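Local atomic coordinates of Cg3027-pa (Drosophila melanogaster, PDB entry 2VHH), a protein that probably hydrolyses N-carbamoyl-beta-alanine to beta-alanine, ammonium and carbon dioxide, the final step of pyrimidine degradation. Residues C[127-133]-C[207-212]; C[195-201]-C[233-239]. All coordinates share one frame. Residue numbers count along the deposited sequence, not the author numbering.

Contact 1: C[127-133]-C[207-212]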
loop_
_atom_site.group_PDB
_atom_site.type_symbol
_atom_site.label_atom_id
_atom_site.label_comp_id
_atom_site.label_asym_id
_atom_site.label_seq_id
_atom_site.Cartn_x
_atom_site.Cartn_y
_atom_site.Cartn_z
ATOM N N ALA C 127 8.853 38.776 27.964
ATOM C CA ALA C 127 10.278 39.123 27.879
ATOM C C ALA C 127 11.065 38.395 26.793
ATOM O O ALA C 127 12.286 38.533 26.710
ATOM C CB ALA C 127 10.942 38.910 29.230
ATOM N N PHE C 128 10.365 37.637 25.955
ATOM C CA PHE C 128 11.006 36.800 24.943
ATOM C C PHE C 128 11.596 37.601 23.782
ATOM O O PHE C 128 12.319 37.053 22.948
ATOM C CB PHE C 128 10.034 35.730 24.441
ATOM C CG PHE C 128 9.264 35.059 25.537
ATOM C CD1 PHE C 128 9.866 34.101 26.341
ATOM C CD2 PHE C 128 7.944 35.396 25.783
ATOM C CE1 PHE C 128 9.157 33.478 27.377
ATOM C CE2 PHE C 128 7.230 34.779 26.813
ATOM C CZ PHE C 128 7.839 33.817 27.611
ATOM N N CYS C 129 11.298 38.899 23.747
ATOM C CA CYS C 129 11.855 39.809 22.748
ATOM C C CYS C 129 13.313 40.167 23.042
ATOM O O CYS C 129 14.082 40.466 22.128
ATOM C CB CYS C 129 11.012 41.080 22.669
ATOM S SG CYS C 129 10.965 42.006 24.213
ATOM N N THR C 130 13.675 40.140 24.322
ATOM C CA THR C 130 15.023 40.472 24.777
ATOM C C THR C 130 16.021 39.348 24.472
ATOM O O THR C 130 17.203 39.599 24.230
ATOM C CB THR C 130 15.031 40.780 26.297
ATOM O OG1 THR C 130 14.584 39.632 27.028
ATOM C CG2 THR C 130 14.108 41.945 26.620
ATOM N N ARG C 131 15.516 38.114 24.479
ATOM C CA ARG C 131 16.322 36.896 24.336
ATOM C C ARG C 131 17.276 36.652 25.511
ATOM O O ARG C 131 18.196 35.834 25.425
ATOM C CB ARG C 131 17.050 36.867 22.995
ATOM C CG ARG C 131 16.259 36.209 21.899
ATOM C CD ARG C 131 16.708 36.689 20.543
ATOM N NE ARG C 131 18.159 36.668 20.403
ATOM C CZ ARG C 131 18.915 37.744 20.220
ATOM N NH1 ARG C 131 18.357 38.944 20.140
ATOM N NH2 ARG C 131 20.230 37.607 20.113
ATOM N N GLU C 132 17.035 37.364 26.608
ATOM C CA GLU C 132 17.803 37.179 27.826
ATOM C C GLU C 132 17.207 36.039 28.634
ATOM O O GLU C 132 15.991 35.901 28.725
ATOM C CB GLU C 132 17.824 38.452 28.670
ATOM C CG GLU C 132 18.413 39.672 27.993
ATOM C CD GLU C 132 18.111 40.969 28.734
ATOM O OE1 GLU C 132 18.666 42.007 28.322
ATOM O OE2 GLU C 132 17.324 40.967 29.712
ATOM N N LYS C 133 18.075 35.222 29.213
ATOM C CA LYS C 133 17.647 34.090 30.019
ATOM C C LYS C 133 17.543 34.472 31.484
ATOM O O LYS C 133 16.925 33.771 32.275
ATOM C CB LYS C 133 18.620 32.920 29.855
ATOM C CG LYS C 133 18.726 32.378 28.435
ATOM C CD LYS C 133 17.430 31.746 27.969
ATOM C CE LYS C 133 17.614 31.038 26.643
ATOM N NZ LYS C 133 16.635 29.932 26.494
ATOM N N ASN C 207 10.875 35.590 19.787
ATOM C CA ASN C 207 11.941 34.602 19.834
ATOM C C ASN C 207 11.622 33.550 20.884
ATOM O O ASN C 207 12.365 33.363 21.855
ATOM C CB ASN C 207 13.272 35.279 20.133
ATOM C CG ASN C 207 13.504 36.502 19.280
ATOM O OD1 ASN C 207 13.790 36.401 18.090
ATOM N ND2 ASN C 207 13.391 37.670 19.892
ATOM N N GLU C 208 10.494 32.875 20.684
ATOM C CA GLU C 208 10.015 31.878 21.620
ATOM C C GLU C 208 10.802 30.587 21.484
ATOM O O GLU C 208 10.953 29.840 22.457
ATOM C CB GLU C 208 8.538 31.608 21.379
ATOM C CG GLU C 208 7.638 32.782 21.694
ATOM C CD GLU C 208 6.193 32.375 21.853
ATOM O OE1 GLU C 208 5.306 33.176 21.490
ATOM O OE2 GLU C 208 5.934 31.246 22.332
ATOM N N SER C 209 11.303 30.326 20.277
ATOM C CA SER C 209 12.064 29.109 20.016
ATOM C C SER C 209 13.344 29.115 20.818
ATOM O O SER C 209 13.921 28.064 21.085
ATOM C CB SER C 209 12.349 28.927 18.522
ATOM O OG SER C 209 13.116 29.995 18.014
ATOM N N THR C 210 13.765 30.314 21.210
ATOM C CA THR C 210 14.936 30.508 22.046
ATOM C C THR C 210 14.700 29.911 23.431
ATOM O O THR C 210 15.624 29.361 24.035
ATOM C CB THR C 210 15.288 32.007 22.155
ATOM O OG1 THR C 210 15.229 32.607 20.852
ATOM C CG2 THR C 210 16.669 32.218 22.749
ATOM N N TYR C 211 13.459 29.976 23.909
ATOM C CA TYR C 211 13.152 29.586 25.280
ATOM C C TYR C 211 12.632 28.155 25.463
ATOM O O TYR C 211 12.984 27.498 26.449
ATOM C CB TYR C 211 12.211 30.602 25.915
ATOM C CG TYR C 211 12.818 31.977 26.062
ATOM C CD1 TYR C 211 12.885 32.852 24.974
ATOM C CD2 TYR C 211 13.309 32.416 27.292
ATOM C CE1 TYR C 211 13.430 34.115 25.104
ATOM C CE2 TYR C 211 13.852 33.687 27.430
ATOM C CZ TYR C 211 13.909 34.526 26.330
ATOM O OH TYR C 211 14.451 35.780 26.458
ATOM N N TYR C 212 11.817 27.674 24.521
ATOM C CA TYR C 212 11.232 26.327 24.608
ATOM C C TYR C 212 11.013 25.629 23.265
ATOM O O TYR C 212 10.938 26.268 22.220
ATOM C CB TYR C 212 9.925 26.346 25.407
ATOM C CG TYR C 212 9.058 27.558 25.167
ATOM C CD1 TYR C 212 9.165 28.678 25.982
ATOM C CD2 TYR C 212 8.130 27.583 24.131
ATOM C CE1 TYR C 212 8.384 29.789 25.767
ATOM C CE2 TYR C 212 7.339 28.692 23.911
ATOM C CZ TYR C 212 7.471 29.790 24.736
ATOM O OH TYR C 212 6.693 30.897 24.535
#

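Contact 2: C[195-201]-C[233-239]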
loop_
_atom_site.group_PDB
_atom_site.type_symbol
_atom_site.label_atom_id
_atom_site.label_comp_id
_atom_site.label_asym_id
_atom_site.label_seq_id
_atom_site.Cartn_x
_atom_site.Cartn_y
_atom_site.Cartn_z
ATOM N N HIS C 195 -1.569 21.330 28.846
ATOM C CA HIS C 195 -1.255 21.232 27.444
ATOM C C HIS C 195 -0.087 22.147 27.126
ATOM O O HIS C 195 -0.053 23.281 27.577
ATOM C CB HIS C 195 -2.477 21.611 26.625
ATOM C CG HIS C 195 -2.204 21.728 25.163
ATOM N ND1 HIS C 195 -1.660 20.701 24.425
ATOM C CD2 HIS C 195 -2.387 22.754 24.304
ATOM C CE1 HIS C 195 -1.530 21.085 23.171
ATOM N NE2 HIS C 195 -1.962 22.329 23.070
ATOM N N ARG C 196 0.871 21.654 26.353
ATOM C CA ARG C 196 2.004 22.471 25.951
ATOM C C ARG C 196 1.888 22.917 24.509
ATOM O O ARG C 196 1.441 22.157 23.648
ATOM C CB ARG C 196 3.304 21.722 26.160
ATOM C CG ARG C 196 3.640 21.501 27.601
ATOM C CD ARG C 196 4.670 20.429 27.717
ATOM N NE ARG C 196 5.191 20.323 29.073
ATOM C CZ ARG C 196 6.060 19.402 29.463
ATOM N NH1 ARG C 196 6.496 18.489 28.604
ATOM N NH2 ARG C 196 6.484 19.394 30.719
ATOM N N LYS C 197 2.314 24.154 24.266
ATOM C CA LYS C 197 2.257 24.804 22.953
ATOM C C LYS C 197 2.760 23.903 21.841
ATOM O O LYS C 197 3.883 23.415 21.901
ATOM C CB LYS C 197 3.072 26.090 22.997
ATOM C CG LYS C 197 2.670 27.129 22.001
ATOM C CD LYS C 197 3.454 28.399 22.243
ATOM C CE LYS C 197 3.211 29.418 21.145
ATOM N NZ LYS C 197 3.604 30.812 21.551
ATOM N N ASN C 198 1.921 23.676 20.837
ATOM C CA ASN C 198 2.266 22.798 19.721
ATOM C C ASN C 198 3.186 23.426 18.664
ATOM O O ASN C 198 4.038 22.752 18.088
ATOM C CB ASN C 198 0.990 22.265 19.088
ATOM C CG ASN C 198 0.516 21.003 19.742
ATOM O OD1 ASN C 198 1.298 20.297 20.358
ATOM N ND2 ASN C 198 -0.759 20.695 19.598
ATOM N N HIS C 199 3.007 24.722 18.428
ATOM C CA HIS C 199 3.687 25.429 17.355
ATOM C C HIS C 199 4.444 26.621 17.902
ATOM O O HIS C 199 3.851 27.546 18.453
ATOM C CB HIS C 199 2.689 25.854 16.285
ATOM C CG HIS C 199 2.045 24.695 15.603
ATOM N ND1 HIS C 199 2.461 24.227 14.376
ATOM C CD2 HIS C 199 1.057 23.862 16.009
ATOM C CE1 HIS C 199 1.737 23.174 14.041
ATOM N NE2 HIS C 199 0.881 22.930 15.017
ATOM N N ILE C 200 5.765 26.578 17.763
ATOM C CA ILE C 200 6.612 27.584 18.360
ATOM C C ILE C 200 7.081 28.569 17.288
ATOM O O ILE C 200 7.608 28.157 16.250
ATOM C CB ILE C 200 7.753 26.951 19.232
ATOM C CG1 ILE C 200 7.259 26.607 20.636
ATOM C CG2 ILE C 200 8.819 27.945 19.519
ATOM C CD1 ILE C 200 6.225 25.547 20.731
ATOM N N PRO C 201 6.830 29.873 17.532
ATOM C CA PRO C 201 7.209 30.964 16.636
ATOM C C PRO C 201 8.672 31.329 16.763
ATOM O O PRO C 201 9.282 31.117 17.818
ATOM C CB PRO C 201 6.355 32.136 17.128
ATOM C CG PRO C 201 6.118 31.856 18.556
ATOM C CD PRO C 201 6.134 30.369 18.738
ATOM N N ILE C 233 -2.621 27.245 21.842
ATOM C CA ILE C 233 -1.779 28.293 22.402
ATOM C C ILE C 233 -1.095 29.177 21.350
ATOM O O ILE C 233 -0.322 28.699 20.527
ATOM C CB ILE C 233 -0.751 27.758 23.430
ATOM C CG1 ILE C 233 -1.397 26.733 24.370
ATOM C CG2 ILE C 233 -0.207 28.910 24.247
ATOM C CD1 ILE C 233 -0.428 26.035 25.303
ATOM N N CYS C 234 -1.434 30.470 21.396
ATOM C CA CYS C 234 -0.746 31.571 20.691
ATOM C C CYS C 234 -0.524 31.321 19.201
ATOM O O CYS C 234 -1.479 31.304 18.437
ATOM C CB CYS C 234 0.560 31.936 21.425
ATOM S SG CYS C 234 1.596 33.299 20.749
ATOM N N TYR C 235 0.726 31.104 18.808
ATOM C CA TYR C 235 1.114 30.914 17.416
ATOM C C TYR C 235 0.397 29.746 16.720
ATOM O O TYR C 235 0.334 29.704 15.495
ATOM C CB TYR C 235 2.625 30.731 17.368
ATOM C CG TYR C 235 3.291 30.662 16.014
ATOM C CD1 TYR C 235 3.388 31.788 15.201
ATOM C CD2 TYR C 235 3.895 29.483 15.580
ATOM C CE1 TYR C 235 4.041 31.727 13.970
ATOM C CE2 TYR C 235 4.545 29.413 14.358
ATOM C CZ TYR C 235 4.617 30.539 13.560
ATOM O OH TYR C 235 5.254 30.475 12.353
ATOM N N GLY C 236 -0.158 28.818 17.496
ATOM C CA GLY C 236 -0.948 27.714 16.943
ATOM C C GLY C 236 -2.199 28.211 16.227
ATOM O O GLY C 236 -2.830 27.479 15.445
ATOM N N ARG C 237 -2.555 29.459 16.531
ATOM C CA ARG C 237 -3.570 30.247 15.836
ATOM C C ARG C 237 -3.451 30.154 14.312
ATOM O O ARG C 237 -4.459 30.101 13.607
ATOM C CB ARG C 237 -3.319 31.692 16.220
ATOM C CG ARG C 237 -4.475 32.651 16.243
ATOM C CD ARG C 237 -3.916 34.077 16.314
ATOM N NE ARG C 237 -2.534 34.079 16.797
ATOM C CZ ARG C 237 -1.629 35.016 16.529
ATOM N NH1 ARG C 237 -1.932 36.077 15.784
ATOM N NH2 ARG C 237 -0.407 34.891 17.018
ATOM N N HIS C 238 -2.210 30.137 13.821
ATOM C CA HIS C 238 -1.921 30.167 12.387
ATOM C C HIS C 238 -1.943 28.794 11.712
ATOM O O HIS C 238 -1.643 28.677 10.522
ATOM C CB HIS C 238 -0.567 30.834 12.126
ATOM C CG HIS C 238 -0.433 32.203 12.719
ATOM N ND1 HIS C 238 -1.328 33.219 12.464
ATOM C CD2 HIS C 238 0.511 32.732 13.532
ATOM C CE1 HIS C 238 -0.949 34.311 13.103
ATOM N NE2 HIS C 238 0.164 34.044 13.757
ATOM N N HIS C 239 -2.299 27.760 12.467
ATOM C CA HIS C 239 -2.266 26.390 11.955
ATOM C C HIS C 239 -3.643 25.738 11.966
ATOM O O HIS C 239 -4.072 25.221 12.989
ATOM C CB HIS C 239 -1.246 25.562 12.738
ATOM C CG HIS C 239 0.170 25.921 12.424
ATOM N ND1 HIS C 239 0.875 26.856 13.146
ATOM C CD2 HIS C 239 1.002 25.496 11.444
ATOM C CE1 HIS C 239 2.087 26.983 12.636
ATOM N NE2 HIS C 239 2.189 26.167 11.602
#

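Contact 1: C[127-133]-C[207-212]
The ring of Y211 is gripped on both faces by unlike groups. The edge of F128 meets one face, with centroids 5.0 Å apart and planes at 82°; over the opposite face sits the ammonium group of K133, its NZ 4.7 Å from the ring centroid in an off-centre cation-pi contact. The phenol is also held at its tip, where Y211 OH donates to E132 O (2.7 Å). Residue R131, at phi 66°, turns the chain sharply here, so R131 CA lies just 3.0 Å from Y211 OH. Packing and polarity work together in this loop-to-loop junction of the carbon-nitrogen hydrolase fold: F128, Y211 and Y212 form an aromatic cluster, Y212 directing its edge toward the face of F128 in an offset T-shaped pair. Two further hydrogen bonds run from side chain to main chain, N207 ND2 to F128 O (3.3 Å) and K133 NZ to T210 O (2.7 Å). Y212 OH is fixed by a very short bond to E208 OE2 (2.4 Å). A second subunit closes over this region, where N207 OD1 accepts from R131 of that subunit and the two S209 hydroxyls hydrogen-bond to each other.

Contact 2: C[195-201]-C[233-239]
In the nitrilase (carbon-nitrogen hydrolase) superfamily a Glu-Lys-Cys catalytic triad is brought together from separate loops, and E120, K197 and C234 are consistent with that triad here. C234 sits in a sharp turn between strand 227-231 and helix 240-248, its phi/psi of 50°/-110° being consistent with the nucleophile elbow of the family. I233, the residue with most surface covered by this contact, leads into that turn and packs against the end of strand 191-196: its CD1 lies 3.5 Å from K197 N and 3.6 Å from H195 O, while its CB is 3.8 Å from K197 CG. Guided along this surface, K197 runs fully extended until its ammonium group reaches salt bridges with E120 and E208. H199, next in buried area, makes a second patch. Its ring stacks face-to-face on H239, centroids 3.8 Å apart and planes at 23°, just where H239 takes the N-cap position of helix 240-248. A fourth subunit receives both imidazoles, H199 ND1 bonding to T360 O and H239 NE2 to F357 O of that chain. A third patch forms where Y235 offers a ring face to P201, whose CB makes a CH-pi contact 3.7 Å from the ring centroid. At the presumed active centre, K197 NZ stands 3.2 Å from C234 CB and 3.3 Å from C234 SG.

In the fold
The four segments interleave along the chain, in the order 127-133, 195-201, 207-212, 233-239, so contacts 1 and 2 are crossed rather than nested. Their centres are about 15 Å apart, contact 2 lying deeper, about 11 Å from the chain's centre against about 20 Å for contact 1. The small hairpin of strands 202-203 and 206-207 connects them, and they touch directly: E208 OE2 forms a 2.5 Å salt bridge with K197 NZ, and S209 N probably hydrogen-bonds to P201 O (3.3 Å). Contact 2 spans loops leaving the seven- and five-stranded sheets. Different neighbouring subunits reach contact 1 and contact 2, so the presumed catalytic lysine lies close to interfaces of the octamer.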